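PDB 4EUO: ABC transporter, substrate binding protein (Polyamine), which binds gamma-aminobutyric acid selectively in the periplasm of Agrobacterium tumefaciens and probably hands it to an ABC importer. Local coordinates for residues 99-104 against 224-229; 6-11 against 58-63; 201-206 against 260-265. All coordinates share one frame; numbering follows the deposited sequence.

Interaction 1 of 3, residues 99-104 against 224-229; sequences FYYSFV and AADSLV. With ABU (gamma-amino-butanoic acid), chain E.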
# COMPACT_ATOMS: atom_id res chain seq x y z
N PHE A 99 -3.71 -7.04 -1.34
CA PHE A 99 -4.82 -6.33 -0.72
C PHE A 99 -5.02 -5.01 -1.44
O PHE A 99 -4.09 -4.54 -2.13
CB PHE A 99 -4.63 -6.08 0.79
CG PHE A 99 -3.43 -5.24 1.16
CD1 PHE A 99 -3.54 -3.85 1.30
CD2 PHE A 99 -2.21 -5.83 1.41
CE1 PHE A 99 -2.43 -3.08 1.67
CE2 PHE A 99 -1.10 -5.07 1.77
CZ PHE A 99 -1.22 -3.70 1.90
N TYR A 100 -6.21 -4.43 -1.27
CA TYR A 100 -6.60 -3.19 -1.92
C TYR A 100 -6.71 -2.14 -0.85
O TYR A 100 -7.28 -2.39 0.22
CB TYR A 100 -7.90 -3.46 -2.68
CG TYR A 100 -8.47 -2.33 -3.49
CD1 TYR A 100 -8.08 -2.12 -4.80
CD2 TYR A 100 -9.50 -1.54 -2.99
CE1 TYR A 100 -8.68 -1.15 -5.60
CE2 TYR A 100 -10.09 -0.54 -3.77
CZ TYR A 100 -9.70 -0.38 -5.08
OH TYR A 100 -10.32 0.55 -5.89
N TYR A 101 -6.15 -0.94 -1.09
CA TYR A 101 -6.11 0.06 -0.04
C TYR A 101 -6.33 1.44 -0.59
O TYR A 101 -6.33 1.64 -1.80
CB TYR A 101 -4.74 0.00 0.69
CG TYR A 101 -3.54 0.41 -0.14
CD1 TYR A 101 -3.09 1.73 -0.15
CD2 TYR A 101 -2.84 -0.53 -0.90
CE1 TYR A 101 -1.98 2.10 -0.90
CE2 TYR A 101 -1.73 -0.16 -1.66
CZ TYR A 101 -1.30 1.15 -1.65
OH TYR A 101 -0.19 1.54 -2.35
N SER A 102 -6.41 2.43 0.32
CA SER A 102 -6.50 3.81 -0.06
C SER A 102 -5.51 4.66 0.71
O SER A 102 -5.23 4.35 1.87
CB SER A 102 -7.87 4.39 0.29
OG SER A 102 -8.85 3.78 -0.52
N PHE A 103 -5.05 5.74 0.09
CA PHE A 103 -4.46 6.84 0.80
C PHE A 103 -5.65 7.73 1.23
O PHE A 103 -6.49 8.08 0.39
CB PHE A 103 -3.52 7.66 -0.05
CG PHE A 103 -2.25 6.92 -0.34
CD1 PHE A 103 -1.25 6.84 0.62
CD2 PHE A 103 -2.06 6.30 -1.55
CE1 PHE A 103 -0.07 6.12 0.36
CE2 PHE A 103 -0.90 5.58 -1.81
CZ PHE A 103 0.11 5.53 -0.86
N VAL A 104 -5.72 8.04 2.50
CA VAL A 104 -6.76 8.86 3.11
C VAL A 104 -6.14 9.96 3.91
O VAL A 104 -4.93 9.96 4.20
CB VAL A 104 -7.65 7.99 4.03
CG1 VAL A 104 -8.36 6.90 3.22
CG2 VAL A 104 -6.81 7.35 5.15
N ALA A 224 -5.16 2.06 -4.48
CA ALA A 224 -4.07 1.32 -5.09
C ALA A 224 -4.11 -0.09 -4.51
O ALA A 224 -5.00 -0.39 -3.71
CB ALA A 224 -2.72 2.00 -4.86
N ALA A 225 -3.19 -0.97 -4.94
CA ALA A 225 -3.17 -2.30 -4.37
C ALA A 225 -1.76 -2.75 -4.22
O ALA A 225 -0.88 -2.35 -4.99
CB ALA A 225 -3.95 -3.29 -5.25
N ASP A 226 -1.54 -3.62 -3.23
CA ASP A 226 -0.26 -4.31 -3.12
C ASP A 226 -0.40 -5.65 -3.83
O ASP A 226 -1.51 -6.14 -4.08
CB ASP A 226 0.14 -4.54 -1.67
CG ASP A 226 0.86 -3.35 -1.03
OD1 ASP A 226 0.82 -2.24 -1.60
OD2 ASP A 226 1.50 -3.54 0.04
N SER A 227 0.75 -6.28 -4.07
CA SER A 227 0.85 -7.55 -4.76
C SER A 227 1.74 -8.48 -4.00
O SER A 227 2.59 -8.05 -3.22
CB SER A 227 1.49 -7.33 -6.12
OG SER A 227 0.76 -6.36 -6.86
N LEU A 228 1.59 -9.79 -4.28
CA LEU A 228 2.54 -10.80 -3.78
C LEU A 228 3.38 -11.25 -4.96
O LEU A 228 2.86 -11.52 -6.05
CB LEU A 228 1.83 -12.00 -3.17
CG LEU A 228 0.95 -11.68 -1.98
CD1 LEU A 228 0.30 -12.94 -1.44
CD2 LEU A 228 1.73 -10.96 -0.85
N VAL A 229 4.71 -11.27 -4.73
CA VAL A 229 5.70 -11.68 -5.72
C VAL A 229 6.71 -12.61 -5.10
O VAL A 229 6.81 -12.71 -3.87
CB VAL A 229 6.40 -10.46 -6.36
CG1 VAL A 229 5.38 -9.55 -7.04
CG2 VAL A 229 7.21 -9.66 -5.33
N ABU E . 1.89 -0.51 0.26
CD ABU E . 0.83 -0.44 1.27
CB ABU E . 1.31 -0.89 2.63
CG ABU E . 0.19 -0.83 3.60
C ABU E . 0.55 -1.12 5.04
O ABU E . -0.30 -0.73 5.99
OXT ABU E . 1.71 -1.63 5.40
O HOH W 1 0.55 -0.10 -4.27

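Interaction 2 of 3, residues 6-11 against 58-63; sequences SSWGGT and DVEGDY. With ABU (gamma-amino-butanoic acid), chain E.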
# COMPACT_ATOMS: atom_id res chain seq x y z
N SER A 6 8.14 -11.40 3.45
CA SER A 6 8.51 -10.02 3.72
C SER A 6 7.34 -9.10 3.45
O SER A 6 6.70 -9.20 2.40
CB SER A 6 9.67 -9.59 2.83
OG SER A 6 9.97 -8.21 2.99
N SER A 7 7.08 -8.18 4.37
CA SER A 7 6.01 -7.20 4.20
C SER A 7 6.41 -5.88 4.86
O SER A 7 7.60 -5.63 5.07
CB SER A 7 4.66 -7.78 4.64
OG SER A 7 3.61 -6.90 4.27
N TRP A 8 5.43 -5.03 5.17
CA TRP A 8 5.67 -3.66 5.51
C TRP A 8 5.80 -3.40 6.99
O TRP A 8 5.83 -2.23 7.40
CB TRP A 8 4.53 -2.82 4.86
CG TRP A 8 4.57 -2.95 3.37
CD1 TRP A 8 3.98 -3.93 2.61
CD2 TRP A 8 5.33 -2.15 2.46
NE1 TRP A 8 4.34 -3.79 1.29
CE2 TRP A 8 5.18 -2.72 1.17
CE3 TRP A 8 6.18 -1.04 2.62
CZ2 TRP A 8 5.79 -2.16 0.03
CZ3 TRP A 8 6.80 -0.51 1.49
CH2 TRP A 8 6.58 -1.05 0.22
N GLY A 9 5.90 -4.46 7.77
CA GLY A 9 6.13 -4.36 9.20
C GLY A 9 4.92 -3.93 9.98
O GLY A 9 3.83 -3.67 9.43
N GLY A 10 5.12 -3.85 11.27
CA GLY A 10 4.15 -3.31 12.21
C GLY A 10 2.81 -3.99 12.17
O GLY A 10 2.71 -5.20 11.96
N THR A 11 1.78 -3.18 12.35
CA THR A 11 0.42 -3.68 12.48
C THR A 11 -0.07 -4.42 11.29
O THR A 11 -0.79 -5.41 11.41
CB THR A 11 -0.52 -2.59 12.96
OG1 THR A 11 -0.35 -1.43 12.13
CG2 THR A 11 -0.26 -2.21 14.41
N ASP A 58 5.45 -8.89 -0.15
CA ASP A 58 4.32 -8.01 -0.40
C ASP A 58 4.93 -6.67 -0.88
O ASP A 58 5.72 -6.03 -0.17
CB ASP A 58 3.54 -7.84 0.90
CG ASP A 58 2.34 -6.94 0.78
OD1 ASP A 58 2.51 -5.80 0.30
OD2 ASP A 58 1.24 -7.38 1.13
N VAL A 59 4.57 -6.30 -2.12
CA VAL A 59 5.12 -5.10 -2.75
C VAL A 59 4.00 -4.20 -3.24
O VAL A 59 2.86 -4.62 -3.34
CB VAL A 59 6.05 -5.48 -3.95
CG1 VAL A 59 7.24 -6.31 -3.50
CG2 VAL A 59 5.26 -6.19 -5.05
N GLU A 60 4.36 -2.97 -3.65
CA GLU A 60 3.37 -2.10 -4.29
C GLU A 60 3.09 -2.60 -5.70
O GLU A 60 4.01 -3.06 -6.40
CB GLU A 60 3.89 -0.66 -4.29
CG GLU A 60 3.82 -0.08 -2.88
CD GLU A 60 4.85 0.99 -2.56
OE1 GLU A 60 5.99 0.93 -3.05
OE2 GLU A 60 4.53 1.86 -1.72
N GLY A 61 1.83 -2.46 -6.15
CA GLY A 61 1.46 -3.01 -7.45
C GLY A 61 2.18 -2.41 -8.64
O GLY A 61 2.39 -3.11 -9.65
N ASP A 62 2.56 -1.14 -8.58
CA ASP A 62 3.28 -0.55 -9.71
C ASP A 62 4.69 -1.13 -9.82
O ASP A 62 5.18 -1.36 -10.93
CB ASP A 62 3.31 0.98 -9.60
CG ASP A 62 4.16 1.49 -8.46
OD1 ASP A 62 3.82 1.18 -7.28
OD2 ASP A 62 5.17 2.14 -8.73
N TYR A 63 5.33 -1.39 -8.68
CA TYR A 63 6.62 -2.07 -8.68
C TYR A 63 6.43 -3.49 -9.25
O TYR A 63 7.17 -3.89 -10.18
CB TYR A 63 7.20 -2.13 -7.27
CG TYR A 63 8.40 -3.05 -7.19
CD1 TYR A 63 9.68 -2.58 -7.48
CD2 TYR A 63 8.25 -4.40 -6.85
CE1 TYR A 63 10.79 -3.42 -7.41
CE2 TYR A 63 9.36 -5.25 -6.78
CZ TYR A 63 10.61 -4.75 -7.06
OH TYR A 63 11.70 -5.60 -6.98
N ABU E . 1.89 -0.51 0.26
CD ABU E . 0.83 -0.44 1.27
CB ABU E . 1.31 -0.89 2.63
CG ABU E . 0.19 -0.83 3.60
C ABU E . 0.55 -1.12 5.04
O ABU E . -0.30 -0.73 5.99
OXT ABU E . 1.71 -1.63 5.40

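Interaction 3 of 3, residues 201-206 against 260-265; sequences NGRMTA and TGYAPV. With ABU (gamma-amino-butanoic acid), chain E.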
# COMPACT_ATOMS: atom_id res chain seq x y z
N ASN A 201 -4.81 3.65 4.69
CA ASN A 201 -6.00 3.64 5.53
C ASN A 201 -5.94 2.66 6.69
O ASN A 201 -6.40 2.98 7.80
CB ASN A 201 -7.26 3.43 4.69
CG ASN A 201 -7.42 2.03 4.16
OD1 ASN A 201 -6.80 1.64 3.16
ND2 ASN A 201 -8.22 1.22 4.86
N GLY A 202 -5.39 1.49 6.46
CA GLY A 202 -5.33 0.46 7.47
C GLY A 202 -4.45 0.85 8.64
O GLY A 202 -4.66 0.37 9.76
N ARG A 203 -3.50 1.77 8.44
CA ARG A 203 -2.67 2.22 9.56
C ARG A 203 -3.50 3.04 10.54
O ARG A 203 -3.21 3.02 11.75
CB ARG A 203 -1.49 3.01 9.05
CG ARG A 203 -0.52 2.17 8.23
CD ARG A 203 0.31 1.25 9.14
NE ARG A 203 1.04 0.26 8.34
CZ ARG A 203 2.05 -0.47 8.81
NH1 ARG A 203 2.48 -0.29 10.05
NH2 ARG A 203 2.68 -1.32 8.02
N MET A 204 -4.54 3.73 10.05
CA MET A 204 -5.45 4.47 10.92
C MET A 204 -6.39 3.49 11.63
O MET A 204 -6.62 3.64 12.84
CB MET A 204 -6.25 5.50 10.12
CG MET A 204 -5.38 6.56 9.44
SD MET A 204 -4.32 7.51 10.57
CE MET A 204 -2.70 6.61 10.43
N THR A 205 -6.87 2.44 10.93
CA THR A 205 -7.67 1.40 11.56
C THR A 205 -6.86 0.80 12.71
O THR A 205 -7.40 0.60 13.82
CB THR A 205 -8.00 0.30 10.55
OG1 THR A 205 -8.83 0.90 9.56
CG2 THR A 205 -8.72 -0.89 11.18
N ALA A 206 -5.56 0.51 12.50
CA ALA A 206 -4.75 -0.10 13.57
C ALA A 206 -4.56 0.82 14.74
O ALA A 206 -4.61 0.35 15.89
CB ALA A 206 -3.42 -0.54 13.00
N THR A 260 -7.25 -5.91 9.19
CA THR A 260 -6.50 -4.70 8.83
C THR A 260 -7.32 -3.48 8.47
O THR A 260 -6.80 -2.37 8.57
CB THR A 260 -5.61 -4.95 7.60
OG1 THR A 260 -6.44 -5.35 6.50
CG2 THR A 260 -4.52 -5.96 7.86
N GLY A 261 -8.51 -3.66 7.93
CA GLY A 261 -9.27 -2.56 7.35
C GLY A 261 -8.95 -2.36 5.86
O GLY A 261 -9.45 -1.42 5.26
N TYR A 262 -8.17 -3.26 5.26
CA TYR A 262 -7.89 -3.23 3.82
C TYR A 262 -8.93 -4.11 3.13
O TYR A 262 -9.54 -4.96 3.79
CB TYR A 262 -6.46 -3.73 3.51
CG TYR A 262 -5.41 -2.74 3.97
CD1 TYR A 262 -5.50 -1.40 3.63
CD2 TYR A 262 -4.37 -3.14 4.82
CE1 TYR A 262 -4.55 -0.48 4.07
CE2 TYR A 262 -3.43 -2.23 5.28
CZ TYR A 262 -3.54 -0.90 4.92
OH TYR A 262 -2.70 0.04 5.43
N ALA A 263 -9.16 -3.89 1.84
CA ALA A 263 -10.14 -4.69 1.11
C ALA A 263 -9.50 -5.94 0.54
O ALA A 263 -8.34 -5.94 0.12
CB ALA A 263 -10.78 -3.87 0.01
N PRO A 264 -10.26 -7.05 0.52
CA PRO A 264 -9.72 -8.28 -0.07
C PRO A 264 -9.64 -8.20 -1.59
O PRO A 264 -10.35 -7.40 -2.23
CB PRO A 264 -10.71 -9.35 0.39
CG PRO A 264 -11.98 -8.62 0.62
CD PRO A 264 -11.65 -7.21 1.00
N VAL A 265 -8.79 -9.06 -2.15
CA VAL A 265 -8.56 -9.20 -3.59
C VAL A 265 -8.88 -10.60 -4.08
O VAL A 265 -8.33 -11.07 -5.07
CB VAL A 265 -7.17 -8.66 -4.02
CG1 VAL A 265 -7.15 -7.12 -3.92
CG2 VAL A 265 -6.06 -9.28 -3.17
N ABU E . 1.89 -0.51 0.26
CD ABU E . 0.83 -0.44 1.27
CB ABU E . 1.31 -0.89 2.63
CG ABU E . 0.19 -0.83 3.60
C ABU E . 0.55 -1.12 5.04
O ABU E . -0.30 -0.73 5.99
OXT ABU E . 1.71 -1.63 5.40
O HOH W 2 -4.23 -2.59 10.03

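Interaction 1 of 3, residues 99-104 against 224-229
Tyr101 and Ala224 form an antiparallel hydrogen-bonded pair, and the packing is tightest here. Tyr101 N gives to Ala224 O at 2.9 Å in an almost straight bond (179°), and Ala224 N returns one to Tyr101 O at 3.0 Å. Tyr101 CG lies between its backbone N and carbonyl carbon (chi1 67°), and the ring comes over the partner strand: CZ rests on Ala224 CB at 3.6 Å, with CD of the ligand over one face and Ala224 O over the opposite one. Phe99 sits on the same side of the sheet. Asp226 CB stands over the face of its ring, a CH-pi contact 4.0 Å from the centroid, while the edge of the ring meets the aliphatic ligand chain.

Packing is looser on the other face, where Tyr100 CD1 and Ala225 CB barely touch at 4.3 Å. The contact is buried, yet one water sits in it, 2.6 Å from Tyr101 OH and donating to Ala225 O.

The ligand N gives a bond to Asp226 OD1 at 2.8 Å and a weak one to OD2. A carboxylate among aromatic walls would suit a charged ammonium on a slim alkyl chain.

Interaction 2 of 3, residues 6-11 against 58-63
The ligand pocket begins where the neighbouring parallel strands 3-6 and 56-60 run out, and there Trp8 reaches across to Asp58. Its NE1 donates to Asp58 OD1 at 2.9 Å in a bent bond (135°); the acceptor lies in the indole plane, but the donor comes from above the carboxylate plane, the two groups being turned 87° apart. Asp58 CG is anti to the backbone N (chi1 -180°), which carries it to the turn after strand 3-6. There Ser7 OG packs against Asp58 CB at 3.5 Å, while its own hydrogen bond goes to Gln16. Asp58 OD2 is bonded separately to Ser98 and Gln16, so the carboxylate that receives the indole N-H is itself held.

Asp58 N to Ser6 O, 2.9 Å, is the backbone bond between the two segments, a layout familiar from periplasmic binding proteins, whose ligands sit at such strand ends. Beyond it, Glu60 takes the N-cap position of helix 61-67, and its CD touches Trp8 CH2 at 3.9 Å. The Glu60 carboxylate is gripped by two phenols, Tyr40 on OE1 and Tyr135 on OE2. The indole lays one face over the ligand's CB, and Glu60 CG comes within 3.7 Å of the ligand N.

Interaction 3 of 3, residues 201-206 against 260-265
Asn201 and Gly261 supply the direct hydrogen bond of this contact: Asn201 ND2 donates to Gly261 O at 2.9 Å. The acceptor lies in the amide plane, whereas the donor stands well above the carbonyl plane and the bond is bent (136°). Asn201 OD1 takes its hydrogen bond from Ser102 N. Within the loop, Tyr262 N donates to Thr260 OG1 at 3.0 Å, an ST turn just where helix 250-260 ends, and one water lies between Gly202 O and Thr260 O.

Van der Waals contact centres on the Tyr262 ring. Asn201 OD1 meets its edge at CE1, 3.2 Å away, with the amide plane nearly perpendicular to the ring. With no side chain at Gly202 to hold it off, the ring comes close against the backbone of Gly202, and Gly202 CA also comes 3.4 Å from Thr260 O. Thr205 packs its CB and CG2 against the same carbonyl.

The hydrogen bonds to the ligand form a third group, all to its carboxylate. The Arg203 chain bends at chi2 (-74°), and the guanidinium meets the carboxylate edge-on: NE donates to O at 2.9 Å and NH2 to OXT at 2.8 Å. Tyr262 OH gives to the same O at 2.6 Å.

Helix 201-209 thus leans on the loop after helix 250-260, with strand 96-107 flanking both through Tyr101 and helix 10-28 touching Arg203 through Thr11 and Thr12.

All three contacts wall one GABA molecule. Interaction 1 bonds the amine, interaction 3 the carboxylate, and interaction 2 lays an indole over the chain; Thr12 adds another hydrogen bond. Interactions 1 and 2 join in the sheet, strands 215-229 and 56-60 being neighbours, and Asp226 OD2 lies just 2.5 Å from Asp58 OD1, so one of those acids may carry a proton. Interactions 1 and 3 are laced by Tyr100 O with Ala263 N at 2.9 Å and by the stacked rings of Phe99 and Tyr262. Interactions 2 and 3, centres about 13 Å apart, meet where Gly9 O accepts a hydrogen bond from Arg203 NH2 at 3.0 Å.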